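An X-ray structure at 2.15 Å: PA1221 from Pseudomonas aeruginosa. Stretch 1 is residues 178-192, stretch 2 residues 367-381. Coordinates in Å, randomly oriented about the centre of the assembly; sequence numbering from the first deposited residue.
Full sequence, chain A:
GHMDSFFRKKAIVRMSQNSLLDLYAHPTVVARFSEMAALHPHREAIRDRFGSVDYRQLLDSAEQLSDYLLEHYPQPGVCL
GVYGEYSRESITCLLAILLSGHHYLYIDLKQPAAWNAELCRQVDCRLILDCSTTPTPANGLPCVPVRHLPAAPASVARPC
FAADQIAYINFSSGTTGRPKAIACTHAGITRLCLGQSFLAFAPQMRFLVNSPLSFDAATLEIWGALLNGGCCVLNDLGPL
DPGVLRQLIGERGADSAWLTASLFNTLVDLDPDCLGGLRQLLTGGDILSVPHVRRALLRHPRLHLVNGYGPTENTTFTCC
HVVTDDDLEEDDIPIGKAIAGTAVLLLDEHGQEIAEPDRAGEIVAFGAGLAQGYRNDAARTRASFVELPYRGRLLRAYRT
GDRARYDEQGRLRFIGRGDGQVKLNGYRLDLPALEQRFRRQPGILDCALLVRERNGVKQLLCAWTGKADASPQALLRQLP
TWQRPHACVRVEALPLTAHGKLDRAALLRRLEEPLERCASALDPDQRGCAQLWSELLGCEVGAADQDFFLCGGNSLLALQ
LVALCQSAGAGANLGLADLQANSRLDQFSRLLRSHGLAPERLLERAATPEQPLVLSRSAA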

# COMPACT_ATOMS: atom_id res chain seq x y z
N ARG A 178 -7.65 -4.52 -16.47
CA ARG A 178 -7.10 -5.76 -15.95
C ARG A 178 -6.09 -5.53 -14.84
O ARG A 178 -5.12 -4.76 -15.00
CB ARG A 178 -6.51 -6.61 -17.07
CG ARG A 178 -7.57 -7.16 -17.98
CD ARG A 178 -6.95 -7.91 -19.14
NE ARG A 178 -7.98 -8.41 -20.05
CZ ARG A 178 -8.48 -9.64 -19.99
NH1 ARG A 178 -8.03 -10.50 -19.08
NH2 ARG A 178 -9.42 -10.02 -20.86
N PRO A 179 -6.30 -6.18 -13.70
CA PRO A 179 -5.41 -6.03 -12.54
C PRO A 179 -3.97 -6.41 -12.89
O PRO A 179 -3.72 -7.46 -13.48
CB PRO A 179 -6.01 -6.99 -11.50
CG PRO A 179 -6.85 -7.96 -12.30
CD PRO A 179 -7.37 -7.17 -13.47
N LYS A 180 -3.03 -5.55 -12.53
CA LYS A 180 -1.62 -5.80 -12.81
C LYS A 180 -0.87 -6.16 -11.53
O LYS A 180 -0.96 -5.46 -10.52
CB LYS A 180 -1.00 -4.59 -13.51
CG LYS A 180 -1.73 -4.20 -14.79
CD LYS A 180 -1.83 -5.38 -15.77
CE LYS A 180 -2.54 -4.98 -17.06
NZ LYS A 180 -2.52 -6.05 -18.13
N ALA A 181 -0.12 -7.26 -11.57
CA ALA A 181 0.59 -7.73 -10.38
C ALA A 181 1.98 -7.11 -10.27
O ALA A 181 2.83 -7.35 -11.12
CB ALA A 181 0.69 -9.23 -10.40
N ILE A 182 2.20 -6.33 -9.21
CA ILE A 182 3.50 -5.71 -8.97
C ILE A 182 4.35 -6.57 -8.04
O ILE A 182 3.99 -6.78 -6.89
CB ILE A 182 3.34 -4.29 -8.39
CG1 ILE A 182 2.67 -3.38 -9.43
CG2 ILE A 182 4.70 -3.72 -7.93
CD1 ILE A 182 2.13 -2.05 -8.84
N ALA A 183 5.48 -7.08 -8.54
CA ALA A 183 6.32 -7.92 -7.68
C ALA A 183 7.41 -7.08 -7.05
O ALA A 183 8.26 -6.52 -7.74
CB ALA A 183 6.91 -9.12 -8.44
N CYS A 184 7.34 -6.99 -5.73
CA CYS A 184 8.28 -6.20 -4.95
C CYS A 184 9.30 -7.13 -4.29
O CYS A 184 9.02 -8.27 -3.99
CB CYS A 184 7.55 -5.34 -3.92
SG CYS A 184 6.63 -3.97 -4.74
N THR A 185 10.48 -6.59 -4.06
CA THR A 185 11.68 -7.36 -3.84
C THR A 185 12.03 -7.25 -2.34
O THR A 185 11.55 -6.34 -1.67
CB THR A 185 12.74 -6.70 -4.74
OG1 THR A 185 13.44 -7.67 -5.51
CG2 THR A 185 13.64 -5.80 -3.96
N HIS A 186 12.75 -8.21 -1.79
CA HIS A 186 13.33 -8.07 -0.44
C HIS A 186 14.07 -6.72 -0.23
O HIS A 186 13.88 -6.04 0.79
CB HIS A 186 14.27 -9.25 -0.13
CG HIS A 186 13.57 -10.50 0.32
ND1 HIS A 186 13.70 -10.99 1.61
CD2 HIS A 186 12.78 -11.38 -0.34
CE1 HIS A 186 12.99 -12.11 1.72
NE2 HIS A 186 12.41 -12.36 0.56
N ALA A 187 14.91 -6.36 -1.21
CA ALA A 187 15.61 -5.08 -1.18
C ALA A 187 14.70 -3.86 -1.08
O ALA A 187 15.04 -2.89 -0.42
CB ALA A 187 16.53 -4.93 -2.39
N GLY A 188 13.56 -3.89 -1.77
CA GLY A 188 12.65 -2.75 -1.74
C GLY A 188 12.17 -2.52 -0.31
O GLY A 188 12.06 -1.38 0.18
N ILE A 189 11.94 -3.64 0.38
CA ILE A 189 11.51 -3.59 1.78
C ILE A 189 12.60 -3.14 2.75
O ILE A 189 12.34 -2.26 3.60
CB ILE A 189 10.98 -4.96 2.26
CG1 ILE A 189 9.78 -5.39 1.42
CG2 ILE A 189 10.59 -4.87 3.72
CD1 ILE A 189 9.24 -6.76 1.78
N THR A 190 13.79 -3.74 2.65
CA THR A 190 14.85 -3.39 3.60
C THR A 190 15.38 -1.97 3.32
O THR A 190 15.74 -1.26 4.26
CB THR A 190 16.02 -4.43 3.66
OG1 THR A 190 16.64 -4.53 2.38
CG2 THR A 190 15.51 -5.82 4.10
N ARG A 191 15.39 -1.55 2.06
CA ARG A 191 15.78 -0.17 1.74
C ARG A 191 14.73 0.79 2.30
O ARG A 191 15.08 1.84 2.83
CB ARG A 191 16.02 0.06 0.23
CG ARG A 191 14.75 0.37 -0.63
CD ARG A 191 14.37 1.85 -0.47
NE ARG A 191 13.60 2.42 -1.58
CZ ARG A 191 12.30 2.22 -1.77
NH1 ARG A 191 11.60 1.42 -0.97
NH2 ARG A 191 11.68 2.81 -2.79
N LEU A 192 13.45 0.40 2.21
CA LEU A 192 12.40 1.23 2.78
C LEU A 192 12.59 1.43 4.29
O LEU A 192 12.42 2.55 4.81
CB LEU A 192 11.00 0.62 2.52
CG LEU A 192 9.82 1.33 3.23
CD1 LEU A 192 9.66 2.75 2.68
CD2 LEU A 192 8.51 0.54 3.12
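Stretch 2 (367-381) GAGLAQGYRNDAART

Stretch 1 runs as a strand from Lys180 to Thr185 and turns into a helix at His186. Stretch 2 passes it in the opposite direction: the nearest CA pairs are Ile182 CA with Tyr374 CA (4.7 Å), Cys184 CA with Ala371 CA (4.6 Å) and Gly188 CA with Gly369 CA (4.1 Å), so rising numbers in one stretch meet falling numbers in the other. Stretch 2 opens with a type I turn, Gly367 to Leu370, continues through a short, weakly bonded strand at about Gly373 and Tyr374, makes a second type I turn from Tyr374 to Asp377, and enters a helix at Ala378.

Three backbone hydrogen bonds accompany the antiparallel register. Arg375 N donates to Ala181 O (2.6 Å), Ala183 N to Gly373 O (3.0 Å, nearly linear at 173°) and Gln372 N to Ala183 O (2.9 Å). Ile182 and Tyr374 form a non-hydrogen-bonded pair whose side chains share one face of the sheet, with Ile182 CG1 3.6 Å from Tyr374 CE1. The methyl group of Ala371 packs against Ile182, its CB 3.6 Å from Ile182 CG2.

Beyond the strand, Asn376 takes over the pairing with its side chain: Ala181 N donates to Asn376 OD1 (2.9 Å, 176°), while Asn376 ND2 donates to Pro179 O (3.1 Å), so one amide group serves both a backbone donor and a backbone acceptor. Lys180 NZ reaches Asp377 OD2 (2.8 Å) in a salt bridge. The same oxygen, Asp377 OD2, receives Arg380 NE at 2.9 Å; Lys180 NZ and Arg380 NE approach it roughly at right angles to each other and lie 4.1 Å apart. Asp377 OD1 caps the helix by accepting from Arg380 N (2.9 Å).

At the other end, the Arg191 guanidinium lays one face over Gly369, Arg191 NH2 to Gly369 CA 3.2 Å; a CB on Gly369 would clash with that nitrogen.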

# COMPACT_ATOMS: atom_id res chain seq x y z
N GLY A 367 16.52 3.15 -8.44
CA GLY A 367 17.07 2.58 -7.23
C GLY A 367 16.48 1.30 -6.70
O GLY A 367 15.80 0.52 -7.40
N ALA A 368 16.82 1.04 -5.45
CA ALA A 368 16.63 -0.28 -4.85
C ALA A 368 15.17 -0.58 -4.51
O ALA A 368 14.82 -1.70 -4.14
CB ALA A 368 17.53 -0.40 -3.62
N GLY A 369 14.31 0.45 -4.62
CA GLY A 369 12.88 0.29 -4.42
C GLY A 369 12.10 -0.20 -5.64
O GLY A 369 10.94 -0.59 -5.49
N LEU A 370 12.72 -0.18 -6.83
CA LEU A 370 12.00 -0.55 -8.06
C LEU A 370 11.53 -2.00 -8.02
O LEU A 370 12.28 -2.91 -7.68
CB LEU A 370 12.84 -0.29 -9.33
CG LEU A 370 13.34 1.13 -9.61
CD1 LEU A 370 14.11 1.20 -10.92
CD2 LEU A 370 12.20 2.16 -9.59
N ALA A 371 10.27 -2.21 -8.36
CA ALA A 371 9.74 -3.56 -8.39
C ALA A 371 10.42 -4.32 -9.52
O ALA A 371 10.99 -3.72 -10.43
CB ALA A 371 8.21 -3.55 -8.57
N GLN A 372 10.42 -5.65 -9.42
CA GLN A 372 10.92 -6.47 -10.52
C GLN A 372 10.11 -6.15 -11.78
O GLN A 372 10.66 -6.13 -12.89
CB GLN A 372 10.81 -7.95 -10.15
CG GLN A 372 11.22 -8.90 -11.27
CD GLN A 372 10.76 -10.32 -11.02
OE1 GLN A 372 9.58 -10.65 -11.16
NE2 GLN A 372 11.71 -11.19 -10.65
N GLY A 373 8.81 -5.89 -11.60
CA GLY A 373 7.97 -5.53 -12.72
C GLY A 373 6.54 -5.99 -12.52
O GLY A 373 6.14 -6.32 -11.40
N TYR A 374 5.76 -6.02 -13.60
CA TYR A 374 4.39 -6.53 -13.49
C TYR A 374 4.47 -8.00 -13.77
O TYR A 374 4.72 -8.41 -14.89
CB TYR A 374 3.47 -5.84 -14.48
CG TYR A 374 3.39 -4.36 -14.25
CD1 TYR A 374 2.74 -3.85 -13.13
CD2 TYR A 374 3.98 -3.48 -15.14
CE1 TYR A 374 2.69 -2.49 -12.90
CE2 TYR A 374 3.93 -2.11 -14.92
CZ TYR A 374 3.28 -1.62 -13.79
OH TYR A 374 3.23 -0.27 -13.58
N ARG A 375 4.24 -8.79 -12.73
CA ARG A 375 4.52 -10.21 -12.77
C ARG A 375 3.73 -10.86 -13.91
O ARG A 375 4.19 -11.79 -14.56
CB ARG A 375 4.15 -10.85 -11.43
CG ARG A 375 4.58 -12.29 -11.28
CD ARG A 375 6.10 -12.41 -11.05
NE ARG A 375 6.40 -13.80 -10.72
CZ ARG A 375 7.61 -14.32 -10.54
NH1 ARG A 375 8.70 -13.56 -10.64
NH2 ARG A 375 7.71 -15.61 -10.24
N ASN A 376 2.53 -10.33 -14.13
CA ASN A 376 1.63 -10.83 -15.15
C ASN A 376 1.55 -10.06 -16.48
O ASN A 376 0.70 -10.38 -17.32
CB ASN A 376 0.23 -11.01 -14.56
CG ASN A 376 -0.45 -9.70 -14.28
OD1 ASN A 376 0.23 -8.68 -14.06
ND2 ASN A 376 -1.78 -9.69 -14.30
N ASP A 377 2.34 -8.99 -16.64
CA ASP A 377 2.34 -8.28 -17.93
C ASP A 377 3.76 -7.90 -18.36
O ASP A 377 4.30 -6.87 -17.93
CB ASP A 377 1.51 -7.01 -17.76
CG ASP A 377 1.12 -6.35 -19.09
OD1 ASP A 377 1.83 -6.52 -20.10
OD2 ASP A 377 0.08 -5.66 -19.09
N ALA A 378 4.31 -8.64 -19.31
CA ALA A 378 5.71 -8.45 -19.71
C ALA A 378 5.84 -7.18 -20.54
O ALA A 378 6.77 -6.39 -20.34
CB ALA A 378 6.21 -9.66 -20.51
N ALA A 379 4.92 -7.00 -21.48
CA ALA A 379 4.92 -5.82 -22.35
C ALA A 379 4.87 -4.56 -21.52
O ALA A 379 5.62 -3.61 -21.75
CB ALA A 379 3.75 -5.87 -23.31
N ARG A 380 3.97 -4.55 -20.54
CA ARG A 380 3.84 -3.40 -19.67
C ARG A 380 5.08 -3.19 -18.82
O ARG A 380 5.41 -2.06 -18.49
CB ARG A 380 2.61 -3.55 -18.78
CG ARG A 380 2.32 -2.33 -17.93
CD ARG A 380 0.94 -2.45 -17.29
NE ARG A 380 -0.05 -2.83 -18.29
CZ ARG A 380 -0.79 -1.97 -18.98
NH1 ARG A 380 -0.65 -0.67 -18.78
NH2 ARG A 380 -1.67 -2.41 -19.87
N THR A 381 5.76 -4.28 -18.44
CA THR A 381 6.99 -4.12 -17.67
C THR A 381 8.02 -3.42 -18.53
O THR A 381 8.61 -2.41 -18.13
CB THR A 381 7.55 -5.47 -17.15
OG1 THR A 381 6.63 -6.05 -16.22
CG2 THR A 381 8.91 -5.26 -16.46
O HOH W 1 10.74 -3.79 -4.83